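Local coordinates for protein regulator of nonsense transcripts 2 (Homo sapiens, PDB 4CEM) that acts in nonsense-mediated mRNA decay, where its first MIF4G domain, captured here, probably serves as an all-helical scaffold for protein contacts, at residues K84-A89 and S111-R116; E133-E138 and I143-T148; A204-R209 and N238-Y243. All blocks are in the same frame, centred on the assembly; numbering follows the deposited sequence.

Contact 1: K84-A89 and S111-R116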
ATOM      1  N   LYS A  84     -28.509  -9.508  -4.413  1.00 45.16           N
ATOM      2  CA  LYS A  84     -28.250 -10.909  -4.102  1.00 44.85           C
ATOM      3  C   LYS A  84     -26.817 -11.351  -4.357  1.00 45.76           C
ATOM      4  O   LYS A  84     -26.462 -12.476  -4.006  1.00 48.77           O
ATOM      5  CB  LYS A  84     -29.191 -11.806  -4.908  1.00 46.83           C
ATOM      6  CG  LYS A  84     -30.663 -11.671  -4.541  1.00 48.52           C
ATOM      7  CD  LYS A  84     -31.518 -12.527  -5.466  1.00 52.11           C
ATOM      8  CE  LYS A  84     -32.955 -12.025  -5.573  1.00 54.67           C
ATOM      9  NZ  LYS A  84     -33.754 -12.276  -4.336  1.00 56.05           N
ATOM     10  N   TYR A  85     -25.989 -10.496  -4.960  1.00 44.96           N
ATOM     11  CA  TYR A  85     -24.671 -10.938  -5.446  1.00 45.06           C
ATOM     12  C   TYR A  85     -23.481 -10.270  -4.735  1.00 43.62           C
ATOM     13  O   TYR A  85     -22.348 -10.296  -5.234  1.00 40.52           O
ATOM     14  CB  TYR A  85     -24.582 -10.739  -6.960  1.00 47.11           C
ATOM     15  CG  TYR A  85     -25.740 -11.348  -7.720  1.00 49.13           C
ATOM     16  CD1 TYR A  85     -26.970 -10.692  -7.787  1.00 51.53           C
ATOM     17  CD2 TYR A  85     -25.613 -12.580  -8.369  1.00 50.02           C
ATOM     18  CE1 TYR A  85     -28.037 -11.241  -8.477  1.00 53.15           C
ATOM     19  CE2 TYR A  85     -26.680 -13.141  -9.062  1.00 49.91           C
ATOM     20  CZ  TYR A  85     -27.887 -12.462  -9.111  1.00 52.91           C
ATOM     21  OH  TYR A  85     -28.961 -12.985  -9.788  1.00 56.86           O
ATOM     22  N   ILE A  86     -23.735  -9.720  -3.551  1.00 43.19           N
ATOM     23  CA  ILE A  86     -22.702  -9.033  -2.783  1.00 45.82           C
ATOM     24  C   ILE A  86     -21.514  -9.950  -2.526  1.00 47.14           C
ATOM     25  O   ILE A  86     -20.389  -9.641  -2.912  1.00 49.71           O
ATOM     26  CB  ILE A  86     -23.242  -8.493  -1.431  1.00 46.83           C
ATOM     27  CG1 ILE A  86     -24.298  -7.401  -1.654  1.00 46.88           C
ATOM     28  CG2 ILE A  86     -22.113  -7.929  -0.582  1.00 47.04           C
ATOM     29  CD1 ILE A  86     -23.775  -6.173  -2.367  1.00 46.17           C
ATOM     30  N   ALA A  87     -21.771 -11.087  -1.890  1.00 49.61           N
ATOM     31  CA  ALA A  87     -20.704 -12.009  -1.495  1.00 48.35           C
ATOM     32  C   ALA A  87     -19.815 -12.384  -2.670  1.00 47.97           C
ATOM     33  O   ALA A  87     -18.598 -12.462  -2.522  1.00 50.91           O
ATOM     34  CB  ALA A  87     -21.289 -13.254  -0.850  1.00 46.59           C
ATOM     35  N   GLU A  88     -20.423 -12.590  -3.836  1.00 48.44           N
ATOM     36  CA  GLU A  88     -19.688 -12.967  -5.051  1.00 49.70           C
ATOM     37  C   GLU A  88     -18.863 -11.791  -5.573  1.00 47.99           C
ATOM     38  O   GLU A  88     -17.687 -11.945  -5.905  1.00 47.42           O
ATOM     39  CB  GLU A  88     -20.648 -13.455  -6.150  1.00 52.65           C
ATOM     40  CG  GLU A  88     -21.509 -14.659  -5.774  1.00 55.58           C
ATOM     41  CD  GLU A  88     -22.831 -14.280  -5.108  1.00 60.40           C
ATOM     42  OE1 GLU A  88     -22.819 -13.592  -4.059  1.00 60.67           O
ATOM     43  OE2 GLU A  88     -23.896 -14.671  -5.637  1.00 67.21           O
ATOM     44  N   ALA A  89     -19.492 -10.616  -5.624  1.00 46.99           N
ATOM     45  CA  ALA A  89     -18.835  -9.386  -6.062  1.00 44.85           C
ATOM     46  C   ALA A  89     -17.666  -9.028  -5.148  1.00 43.99           C
ATOM     47  O   ALA A  89     -16.595  -8.654  -5.613  1.00 43.23           O
ATOM     48  CB  ALA A  89     -19.836  -8.243  -6.110  1.00 44.40           C
ATOM     49  N   SER A 111     -16.936   2.170  -3.551  1.00 34.97           N
ATOM     50  CA  SER A 111     -17.756   3.250  -2.995  1.00 34.24           C
ATOM     51  C   SER A 111     -19.164   3.256  -3.562  1.00 34.52           C
ATOM     52  O   SER A 111     -20.115   3.584  -2.854  1.00 35.50           O
ATOM     53  CB  SER A 111     -17.101   4.616  -3.228  1.00 34.88           C
ATOM     54  OG  SER A 111     -15.821   4.674  -2.623  1.00 35.42           O
ATOM     55  N   LEU A 112     -19.316   2.912  -4.838  1.00 35.06           N
ATOM     56  CA  LEU A 112     -20.658   2.823  -5.415  1.00 34.71           C
ATOM     57  C   LEU A 112     -21.431   1.655  -4.780  1.00 35.32           C
ATOM     58  O   LEU A 112     -22.616   1.779  -4.486  1.00 37.81           O
ATOM     59  CB  LEU A 112     -20.606   2.679  -6.936  1.00 34.43           C
ATOM     60  CG  LEU A 112     -19.988   3.812  -7.762  1.00 33.07           C
ATOM     61  CD1 LEU A 112     -19.912   3.390  -9.222  1.00 31.64           C
ATOM     62  CD2 LEU A 112     -20.777   5.101  -7.615  1.00 31.69           C
ATOM     63  N   PHE A 113     -20.754   0.533  -4.558  1.00 36.05           N
ATOM     64  CA  PHE A 113     -21.352  -0.611  -3.854  1.00 36.11           C
ATOM     65  C   PHE A 113     -21.768  -0.204  -2.453  1.00 34.96           C
ATOM     66  O   PHE A 113     -22.921  -0.355  -2.065  1.00 33.38           O
ATOM     67  CB  PHE A 113     -20.362  -1.781  -3.755  1.00 36.70           C
ATOM     68  CG  PHE A 113     -20.468  -2.775  -4.880  1.00 37.78           C
ATOM     69  CD1 PHE A 113     -21.484  -3.726  -4.888  1.00 38.50           C
ATOM     70  CD2 PHE A 113     -19.552  -2.771  -5.921  1.00 38.10           C
ATOM     71  CE1 PHE A 113     -21.585  -4.650  -5.913  1.00 38.30           C
ATOM     72  CE2 PHE A 113     -19.649  -3.692  -6.952  1.00 38.85           C
ATOM     73  CZ  PHE A 113     -20.667  -4.633  -6.948  1.00 39.31           C
ATOM     74  N   HIS A 114     -20.808   0.325  -1.706  1.00 36.18           N
ATOM     75  CA  HIS A 114     -21.039   0.736  -0.328  1.00 36.25           C
ATOM     76  C   HIS A 114     -22.171   1.704  -0.211  1.00 36.40           C
ATOM     77  O   HIS A 114     -22.984   1.579   0.688  1.00 36.83           O
ATOM     78  CB  HIS A 114     -19.781   1.356   0.252  1.00 36.49           C
ATOM     79  CG  HIS A 114     -19.975   1.951   1.624  1.00 37.08           C
ATOM     80  ND1 HIS A 114     -20.301   1.207   2.692  1.00 36.51           N
ATOM     81  CD2 HIS A 114     -19.874   3.269   2.073  1.00 36.30           C
ATOM     82  CE1 HIS A 114     -20.407   2.004   3.771  1.00 38.13           C
ATOM     83  NE2 HIS A 114     -20.144   3.267   3.386  1.00 37.72           N
ATOM     84  N   GLN A 115     -22.245   2.668  -1.128  1.00 37.48           N
ATOM     85  CA  GLN A 115     -23.276   3.709  -1.068  1.00 38.00           C
ATOM     86  C   GLN A 115     -24.663   3.189  -1.450  1.00 37.86           C
ATOM     87  O   GLN A 115     -25.674   3.797  -1.090  1.00 39.36           O
ATOM     88  CB  GLN A 115     -22.900   4.919  -1.937  1.00 38.00           C
ATOM     89  CG  GLN A 115     -21.775   5.772  -1.359  1.00 39.65           C
ATOM     90  CD  GLN A 115     -21.107   6.670  -2.395  1.00 40.71           C
ATOM     91  OE1 GLN A 115     -21.775   7.289  -3.218  1.00 42.35           O
ATOM     92  NE2 GLN A 115     -19.785   6.754  -2.344  1.00 40.83           N
ATOM     93  N   ARG A 116     -24.717   2.076  -2.175  1.00 37.31           N
ATOM     94  CA  ARG A 116     -25.996   1.497  -2.565  1.00 38.32           C
ATOM     95  C   ARG A 116     -26.457   0.359  -1.645  1.00 37.21           C
ATOM     96  O   ARG A 116     -27.649   0.254  -1.378  1.00 34.50           O
ATOM     97  CB  ARG A 116     -25.940   1.006  -4.007  1.00 39.46           C
ATOM     98  CG  ARG A 116     -27.306   0.661  -4.575  1.00 40.46           C
ATOM     99  CD  ARG A 116     -27.271   0.594  -6.089  1.00 42.13           C
ATOM    100  NE  ARG A 116     -27.363   1.914  -6.710  1.00 42.42           N
ATOM    101  CZ  ARG A 116     -27.400   2.123  -8.026  1.00 44.61           C
ATOM    102  NH1 ARG A 116     -27.348   1.102  -8.882  1.00 45.69           N
ATOM    103  NH2 ARG A 116     -27.491   3.360  -8.497  1.00 45.75           N
TER
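Ile-86 and Ala-89, one helical turn apart, rest against a single aromatic ring, that of Phe-113, with no hydrogen bond between the two segments. Along the first segment, Tyr-85 holds the N-cap position of helix 86-95, and Ala-89 N bonds to Tyr-85 O at 2.9 Å in the first turn; the three-residue spacing puts Ile-86 and Ala-89 on one side of the helix. Ile-86 reaches the ring by its outermost methyl. CG1 stands beside the backbone N (chi1 -65°), and a further bend at chi2 carries CD1 to 4.2 Å from Phe-113 CD1, the two side chains sliding past each other in opposite directions. Ala-89 directs its CB toward the other helix and meets the far end of the ring, 3.8 Å from Phe-113 CZ. Both aliphatic groups come to the ring obliquely. The junction is apolar packing of two helices that run in roughly opposite directions, 8.6 Å apart between the CA atoms of Ile-86 and Phe-113. Around it, Phe-113 stacks with Phe-120 and meets Phe-77 edge-to-face, which links helices 86-95 and 103-116 to helices 70-79 and 120-137, while Phe-58 of helix 52-61 also touches the ring.

Contact 2: E133-E138 and I143-T148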
ATOM      1  N   GLU A 133      -6.264 -15.016   6.324  1.00 71.67           N
ATOM      2  CA  GLU A 133      -6.157 -16.345   6.940  1.00 72.50           C
ATOM      3  C   GLU A 133      -5.477 -17.282   5.949  1.00 73.64           C
ATOM      4  O   GLU A 133      -4.400 -17.805   6.220  1.00 72.15           O
ATOM      5  CB  GLU A 133      -7.532 -16.910   7.311  1.00 73.46           C
ATOM      6  CG  GLU A 133      -7.585 -17.491   8.704  1.00 76.42           C
ATOM      7  CD  GLU A 133      -7.678 -16.399   9.748  1.00 78.23           C
ATOM      8  OE1 GLU A 133      -8.773 -15.810   9.886  1.00 79.23           O
ATOM      9  OE2 GLU A 133      -6.657 -16.125  10.415  1.00 78.68           O
ATOM     10  N   ALA A 134      -6.106 -17.466   4.790  1.00 73.27           N
ATOM     11  CA  ALA A 134      -5.584 -18.346   3.747  1.00 73.45           C
ATOM     12  C   ALA A 134      -4.092 -18.128   3.493  1.00 76.38           C
ATOM     13  O   ALA A 134      -3.356 -19.086   3.294  1.00 75.78           O
ATOM     14  CB  ALA A 134      -6.368 -18.155   2.460  1.00 68.74           C
ATOM     15  N   ARG A 135      -3.653 -16.871   3.502  1.00 84.31           N
ATOM     16  CA  ARG A 135      -2.241 -16.541   3.293  1.00 90.34           C
ATOM     17  C   ARG A 135      -1.333 -17.107   4.372  1.00 90.60           C
ATOM     18  O   ARG A 135      -0.306 -17.698   4.061  1.00 88.81           O
ATOM     19  CB  ARG A 135      -2.029 -15.026   3.255  1.00 98.02           C
ATOM     20  CG  ARG A 135      -2.395 -14.368   1.938  1.00105.18           C
ATOM     21  CD  ARG A 135      -1.509 -13.159   1.662  1.00111.80           C
ATOM     22  NE  ARG A 135      -1.703 -12.637   0.310  1.00118.75           N
ATOM     23  CZ  ARG A 135      -1.279 -13.232  -0.806  1.00121.40           C
ATOM     24  NH1 ARG A 135      -0.626 -14.394  -0.769  1.00124.16           N
ATOM     25  NH2 ARG A 135      -1.515 -12.659  -1.978  1.00120.72           N
ATOM     26  N   LYS A 136      -1.718 -16.911   5.631  1.00 95.40           N
ATOM     27  CA  LYS A 136      -0.862 -17.233   6.789  1.00 99.45           C
ATOM     28  C   LYS A 136      -0.292 -18.664   6.832  1.00107.55           C
ATOM     29  O   LYS A 136       0.787 -18.873   7.389  1.00114.97           O
ATOM     30  CB  LYS A 136      -1.586 -16.904   8.113  1.00 96.53           C
ATOM     31  CG  LYS A 136      -1.306 -15.493   8.616  1.00 96.11           C
ATOM     32  CD  LYS A 136      -2.371 -14.968   9.575  1.00 96.51           C
ATOM     33  CE  LYS A 136      -2.057 -13.540  10.019  1.00 93.20           C
ATOM     34  NZ  LYS A 136      -3.267 -12.701  10.260  1.00 86.09           N
ATOM     35  N   GLU A 137      -0.999 -19.636   6.252  1.00112.31           N
ATOM     36  CA  GLU A 137      -0.537 -21.037   6.255  1.00110.77           C
ATOM     37  C   GLU A 137      -0.247 -21.626   4.859  1.00109.69           C
ATOM     38  O   GLU A 137       0.433 -22.649   4.748  1.00108.49           O
ATOM     39  CB  GLU A 137      -1.517 -21.903   7.052  1.00111.59           C
ATOM     40  CG  GLU A 137      -1.319 -21.748   8.556  1.00112.68           C
ATOM     41  CD  GLU A 137      -2.590 -21.936   9.362  1.00113.09           C
ATOM     42  OE1 GLU A 137      -3.388 -22.833   9.022  1.00115.42           O
ATOM     43  OE2 GLU A 137      -2.782 -21.190  10.350  1.00113.06           O
ATOM     44  N   GLU A 138      -0.755 -20.982   3.808  1.00106.01           N
ATOM     45  CA  GLU A 138      -0.213 -21.152   2.459  1.00102.29           C
ATOM     46  C   GLU A 138       1.233 -20.654   2.487  1.00102.09           C
ATOM     47  O   GLU A 138       1.545 -19.681   3.177  1.00101.12           O
ATOM     48  CB  GLU A 138      -1.029 -20.337   1.452  1.00100.99           C
ATOM     49  CG  GLU A 138      -0.426 -20.210   0.055  1.00 99.14           C
ATOM     50  CD  GLU A 138      -0.331 -18.765  -0.413  1.00 96.51           C
ATOM     51  OE1 GLU A 138      -1.324 -18.014  -0.273  1.00 94.31           O
ATOM     52  OE2 GLU A 138       0.746 -18.375  -0.911  1.00 94.29           O
ATOM     53  N   ILE A 143       4.237 -11.526  -2.576  1.00 87.22           N
ATOM     54  CA  ILE A 143       4.436 -10.154  -2.099  1.00 84.20           C
ATOM     55  C   ILE A 143       3.774  -9.115  -3.010  1.00 80.01           C
ATOM     56  O   ILE A 143       3.226  -8.120  -2.528  1.00 76.46           O
ATOM     57  CB  ILE A 143       5.948  -9.855  -1.917  1.00 85.53           C
ATOM     58  CG1 ILE A 143       6.438 -10.459  -0.590  1.00 84.17           C
ATOM     59  CG2 ILE A 143       6.227  -8.358  -1.968  1.00 86.64           C
ATOM     60  CD1 ILE A 143       7.875 -10.139  -0.245  1.00 84.55           C
ATOM     61  N   THR A 144       3.815  -9.362  -4.317  1.00 75.84           N
ATOM     62  CA  THR A 144       3.209  -8.471  -5.302  1.00 73.53           C
ATOM     63  C   THR A 144       1.750  -8.144  -4.956  1.00 72.82           C
ATOM     64  O   THR A 144       1.340  -6.983  -5.008  1.00 71.63           O
ATOM     65  CB  THR A 144       3.274  -9.089  -6.716  1.00 72.94           C
ATOM     66  OG1 THR A 144       4.595  -9.592  -6.957  1.00 73.38           O
ATOM     67  CG2 THR A 144       2.931  -8.062  -7.780  1.00 69.68           C
ATOM     68  N   LYS A 145       0.981  -9.166  -4.587  1.00 71.19           N
ATOM     69  CA  LYS A 145      -0.434  -8.987  -4.235  1.00 68.49           C
ATOM     70  C   LYS A 145      -0.596  -8.367  -2.841  1.00 65.67           C
ATOM     71  O   LYS A 145      -1.417  -7.460  -2.659  1.00 62.27           O
ATOM     72  CB  LYS A 145      -1.176 -10.326  -4.331  1.00 67.67           C
ATOM     73  CG  LYS A 145      -2.654 -10.305  -3.948  1.00 66.75           C
ATOM     74  CD  LYS A 145      -3.508  -9.498  -4.914  1.00 67.88           C
ATOM     75  CE  LYS A 145      -4.977  -9.915  -4.860  1.00 67.42           C
ATOM     76  NZ  LYS A 145      -5.517 -10.045  -3.473  1.00 67.52           N
ATOM     77  N   LEU A 146       0.172  -8.853  -1.863  1.00 61.33           N
ATOM     78  CA  LEU A 146       0.154  -8.265  -0.517  1.00 59.59           C
ATOM     79  C   LEU A 146       0.502  -6.771  -0.546  1.00 58.09           C
ATOM     80  O   LEU A 146      -0.038  -5.995   0.239  1.00 54.98           O
ATOM     81  CB  LEU A 146       1.113  -8.997   0.431  1.00 58.66           C
ATOM     82  CG  LEU A 146       1.251  -8.422   1.853  1.00 57.93           C
ATOM     83  CD1 LEU A 146      -0.057  -8.501   2.639  1.00 57.30           C
ATOM     84  CD2 LEU A 146       2.362  -9.135   2.598  1.00 57.53           C
ATOM     85  N   ARG A 147       1.397  -6.366  -1.446  1.00 57.57           N
ATOM     86  CA  ARG A 147       1.729  -4.950  -1.573  1.00 58.97           C
ATOM     87  C   ARG A 147       0.483  -4.137  -1.896  1.00 57.07           C
ATOM     88  O   ARG A 147       0.114  -3.221  -1.154  1.00 56.09           O
ATOM     89  CB  ARG A 147       2.788  -4.713  -2.648  1.00 60.68           C
ATOM     90  CG  ARG A 147       3.286  -3.279  -2.661  1.00 63.10           C
ATOM     91  CD  ARG A 147       4.553  -3.097  -3.474  1.00 65.19           C
ATOM     92  NE  ARG A 147       4.230  -2.842  -4.872  1.00 68.66           N
ATOM     93  CZ  ARG A 147       4.361  -3.712  -5.871  1.00 73.74           C
ATOM     94  NH1 ARG A 147       4.838  -4.939  -5.672  1.00 75.23           N
ATOM     95  NH2 ARG A 147       4.015  -3.338  -7.097  1.00 78.04           N
ATOM     96  N   THR A 148      -0.168  -4.495  -2.997  1.00 53.89           N
ATOM     97  CA  THR A 148      -1.374  -3.807  -3.426  1.00 51.35           C
ATOM     98  C   THR A 148      -2.478  -3.953  -2.385  1.00 50.99           C
ATOM     99  O   THR A 148      -3.143  -2.975  -2.042  1.00 50.15           O
ATOM    100  CB  THR A 148      -1.854  -4.329  -4.788  1.00 49.27           C
ATOM    101  OG1 THR A 148      -0.753  -4.341  -5.700  1.00 47.12           O
ATOM    102  CG2 THR A 148      -2.946  -3.438  -5.352  1.00 49.32           C
TER
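Arg-135 turns the NH2 end of its guanidinium edge-on to the base of the Lys-145 side chain, with NH2 3.3 Å from both CB and CG of Lys-145. The lysine CG lies at the edge of the guanidinium, near its plane, and the two side chains cross at about a right angle. What meets the cationic group is therefore the aliphatic part of the lysine; no hydrogen bond is made between the segments. Lys-145 CG stands anti to the backbone N (chi1 178°) and the chain then bends at chi2 and chi4, which turns its ammonium group aside, with NZ 5.0 Å from Arg-135 NH2. That ammonium is occupied elsewhere: NZ forms a hydrogen bond to Val-94 O and a salt bridge with Asp-149, which would offset the nearness of a like charge. Within its own segment, Arg-135 NH1 has a long salt bridge to Glu-138 OE1 at 3.7 Å. Leu-146 comes next to the arginine through its backbone N, 4.2 Å from Arg-135 NH2, with its side chain slightly farther off. The arrangement is that of a helical hairpin: helices 120-137 and 143-158 run antiparallel, joined by a short loop, and the contact lies near the surface at the hairpin's tip. Around it, Leu-146 packs on Phe-132 of the first helix and on Ile-178 of helix 164-181, while Ile-143 and Arg-147 touch Val-191 of helix 189-204.

Contact 3: A204-R209 and N238-Y243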
ATOM      1  N   ALA A 204      -0.236   6.754   9.010  1.00 39.18           N
ATOM      2  CA  ALA A 204       0.885   6.798   9.963  1.00 39.40           C
ATOM      3  C   ALA A 204       1.255   8.207  10.426  1.00 39.06           C
ATOM      4  O   ALA A 204       2.150   8.368  11.260  1.00 40.10           O
ATOM      5  CB  ALA A 204       2.111   6.122   9.362  1.00 37.85           C
ATOM      6  N   GLY A 205       0.594   9.226   9.880  1.00 39.32           N
ATOM      7  CA  GLY A 205       0.978  10.617  10.146  1.00 37.28           C
ATOM      8  C   GLY A 205       2.311  11.021   9.523  1.00 36.13           C
ATOM      9  O   GLY A 205       2.934  11.972   9.965  1.00 37.72           O
ATOM     10  N   LEU A 206       2.759  10.318   8.491  1.00 34.94           N
ATOM     11  CA  LEU A 206       4.051  10.622   7.899  1.00 35.15           C
ATOM     12  C   LEU A 206       4.091  12.012   7.283  1.00 36.12           C
ATOM     13  O   LEU A 206       3.119  12.469   6.689  1.00 37.80           O
ATOM     14  CB  LEU A 206       4.405   9.607   6.819  1.00 34.77           C
ATOM     15  CG  LEU A 206       4.643   8.154   7.252  1.00 34.18           C
ATOM     16  CD1 LEU A 206       5.390   7.448   6.129  1.00 34.39           C
ATOM     17  CD2 LEU A 206       5.418   8.021   8.557  1.00 31.40           C
ATOM     18  N   VAL A 207       5.218  12.689   7.461  1.00 36.17           N
ATOM     19  CA  VAL A 207       5.538  13.883   6.702  1.00 35.10           C
ATOM     20  C   VAL A 207       6.987  13.733   6.257  1.00 35.58           C
ATOM     21  O   VAL A 207       7.893  14.089   7.002  1.00 36.98           O
ATOM     22  CB  VAL A 207       5.371  15.168   7.532  1.00 33.95           C
ATOM     23  CG1 VAL A 207       5.567  16.392   6.641  1.00 33.01           C
ATOM     24  CG2 VAL A 207       4.003  15.201   8.195  1.00 31.99           C
ATOM     25  N   PRO A 208       7.212  13.180   5.052  1.00 35.97           N
ATOM     26  CA  PRO A 208       8.566  12.883   4.568  1.00 36.61           C
ATOM     27  C   PRO A 208       9.492  14.089   4.453  1.00 38.89           C
ATOM     28  O   PRO A 208       9.035  15.232   4.328  1.00 35.12           O
ATOM     29  CB  PRO A 208       8.329  12.319   3.164  1.00 36.11           C
ATOM     30  CG  PRO A 208       6.915  11.863   3.151  1.00 35.60           C
ATOM     31  CD  PRO A 208       6.177  12.762   4.091  1.00 35.63           C
ATOM     32  N   ARG A 209      10.792  13.808   4.446  1.00 43.74           N
ATOM     33  CA  ARG A 209      11.818  14.839   4.316  1.00 45.10           C
ATOM     34  C   ARG A 209      11.685  15.624   3.010  1.00 45.96           C
ATOM     35  O   ARG A 209      11.824  16.843   3.020  1.00 48.37           O
ATOM     36  CB  ARG A 209      13.210  14.218   4.434  1.00 48.22           C
ATOM     37  CG  ARG A 209      14.346  15.228   4.600  1.00 51.16           C
ATOM     38  CD  ARG A 209      15.559  14.632   5.318  1.00 50.66           C
ATOM     39  NE  ARG A 209      15.245  14.218   6.692  1.00 51.53           N
ATOM     40  CZ  ARG A 209      16.127  13.705   7.555  1.00 50.59           C
ATOM     41  NH1 ARG A 209      17.398  13.536   7.207  1.00 50.45           N
ATOM     42  NH2 ARG A 209      15.735  13.362   8.778  1.00 48.95           N
ATOM     43  N   ASN A 238       5.010   4.064  15.174  1.00 46.87           N
ATOM     44  CA  ASN A 238       5.896   3.202  15.970  1.00 49.54           C
ATOM     45  C   ASN A 238       6.358   1.950  15.212  1.00 49.23           C
ATOM     46  O   ASN A 238       7.558   1.656  15.169  1.00 48.97           O
ATOM     47  CB  ASN A 238       5.235   2.788  17.287  1.00 50.56           C
ATOM     48  CG  ASN A 238       4.872   3.975  18.163  1.00 51.00           C
ATOM     49  OD1 ASN A 238       5.392   5.085  17.989  1.00 49.91           O
ATOM     50  ND2 ASN A 238       3.969   3.746  19.110  1.00 51.60           N
ATOM     51  N   LEU A 239       5.416   1.231  14.605  1.00 50.44           N
ATOM     52  CA  LEU A 239       5.754   0.030  13.823  1.00 52.04           C
ATOM     53  C   LEU A 239       6.752   0.356  12.717  1.00 51.89           C
ATOM     54  O   LEU A 239       7.751  -0.345  12.541  1.00 51.90           O
ATOM     55  CB  LEU A 239       4.503  -0.611  13.214  1.00 53.08           C
ATOM     56  CG  LEU A 239       3.517  -1.278  14.177  1.00 56.96           C
ATOM     57  CD1 LEU A 239       2.394  -1.937  13.385  1.00 57.84           C
ATOM     58  CD2 LEU A 239       4.200  -2.296  15.087  1.00 57.75           C
ATOM     59  N   LEU A 240       6.490   1.433  11.988  1.00 51.25           N
ATOM     60  CA  LEU A 240       7.347   1.813  10.870  1.00 52.56           C
ATOM     61  C   LEU A 240       8.778   2.142  11.309  1.00 52.52           C
ATOM     62  O   LEU A 240       9.730   1.743  10.643  1.00 52.54           O
ATOM     63  CB  LEU A 240       6.729   2.982  10.099  1.00 51.67           C
ATOM     64  CG  LEU A 240       5.422   2.621   9.384  1.00 51.52           C
ATOM     65  CD1 LEU A 240       4.657   3.879   9.005  1.00 50.42           C
ATOM     66  CD2 LEU A 240       5.696   1.761   8.158  1.00 49.02           C
ATOM     67  N   LYS A 241       8.927   2.854  12.425  1.00 54.83           N
ATOM     68  CA  LYS A 241      10.259   3.194  12.955  1.00 58.77           C
ATOM     69  C   LYS A 241      10.990   1.956  13.430  1.00 58.33           C
ATOM     70  O   LYS A 241      12.181   1.781  13.179  1.00 58.17           O
ATOM     71  CB  LYS A 241      10.162   4.213  14.099  1.00 61.72           C
ATOM     72  CG  LYS A 241      10.475   5.641  13.664  1.00 66.50           C
ATOM     73  CD  LYS A 241       9.512   6.668  14.248  1.00 69.21           C
ATOM     74  CE  LYS A 241       9.753   8.051  13.655  1.00 70.99           C
ATOM     75  NZ  LYS A 241       8.675   9.004  14.034  1.00 75.15           N
ATOM     76  N   GLU A 242      10.251   1.102  14.122  1.00 60.76           N
ATOM     77  CA  GLU A 242      10.755  -0.171  14.599  1.00 61.13           C
ATOM     78  C   GLU A 242      11.198  -1.050  13.429  1.00 59.73           C
ATOM     79  O   GLU A 242      12.243  -1.697  13.498  1.00 61.42           O
ATOM     80  CB  GLU A 242       9.659  -0.854  15.399  1.00 63.00           C
ATOM     81  CG  GLU A 242      10.098  -2.032  16.227  1.00 65.31           C
ATOM     82  CD  GLU A 242       8.901  -2.747  16.805  1.00 70.44           C
ATOM     83  OE1 GLU A 242       7.956  -2.051  17.241  1.00 72.34           O
ATOM     84  OE2 GLU A 242       8.894  -3.995  16.806  1.00 75.24           O
ATOM     85  N   TYR A 243      10.409  -1.070  12.359  1.00 57.78           N
ATOM     86  CA  TYR A 243      10.817  -1.750  11.129  1.00 57.56           C
ATOM     87  C   TYR A 243      12.068  -1.094  10.579  1.00 58.67           C
ATOM     88  O   TYR A 243      13.030  -1.767  10.220  1.00 62.93           O
ATOM     89  CB  TYR A 243       9.724  -1.682  10.068  1.00 55.76           C
ATOM     90  CG  TYR A 243      10.054  -2.450   8.807  1.00 55.69           C
ATOM     91  CD1 TYR A 243       9.697  -3.790   8.672  1.00 57.67           C
ATOM     92  CD2 TYR A 243      10.711  -1.840   7.746  1.00 55.90           C
ATOM     93  CE1 TYR A 243       9.991  -4.499   7.520  1.00 57.95           C
ATOM     94  CE2 TYR A 243      11.008  -2.538   6.585  1.00 57.01           C
ATOM     95  CZ  TYR A 243      10.647  -3.869   6.474  1.00 57.70           C
ATOM     96  OH  TYR A 243      10.942  -4.574   5.326  1.00 54.65           O
TER
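The backbone leaves helix 189-204 at Gly-205, whose positive phi (69°) turns the chain into an extended stretch that passes helix 230-259, with 8.2 Å between the CA atoms of Ala-204 and Leu-240. This is the inter-helix turn of an all-alpha MIF4G domain, in which a helix end and the loop after it are packed against the flank of a later helix. Leu-240 carries the whole of the contact from its side: both Leu-240 and Ala-204 point toward the other segment, and Leu-240 CD1 meets Ala-204 CB at 3.4 Å. With CG beside the backbone N (chi1 -66°) and CD1 extended at chi2 (163°), the leucine places its CD1 methyl in the angle between Ala-204 and Leu-206. Leu-206 starts off obliquely to helix 230-259, yet its CD2 turns in and lies 4.2 Å from Leu-240 CD1. All three side chains are buried and the contact is purely apolar. The loop is held on its own side as well: Leu-206 has a backbone hydrogen bond with Gly-200 of the preceding helix. Pro-208 then takes the N-cap position of helix 209-218, and Arg-209 forms a salt bridge with Asp-305. Leu-240 also touches Val-192 and Cys-196 of helix 189-204, and Leu-304, which Leu-206 touches too, adds a further apolar neighbour. The meeting point is a small triangle of methyls, completed by the 3.9 Å between Ala-204 CB and Leu-206 CD2.

Overall arrangement
The three contacts follow one another along the chain within one helical MIF4G domain. Contacts 1 and 2 have centres about 23 Å apart, with nearest atoms about 11 Å apart, and helix 120-137 directly follows helix 103-116 in sequence. Contact 3 lies about 23 Å from contact 2 between centres, nearest atoms about 8 Å apart, and about 34 Å from contact 1, on the opposite side of the chain's centre. Helix 189-204 joins the last two: segment 143-148 touches it through Ile-143 and Arg-147, and contact 3 begins at its C-terminal end. Contacts 1 and 3 are buried and apolar; contact 2 sets a guanidinium against aliphatic lysine carbons at the surface.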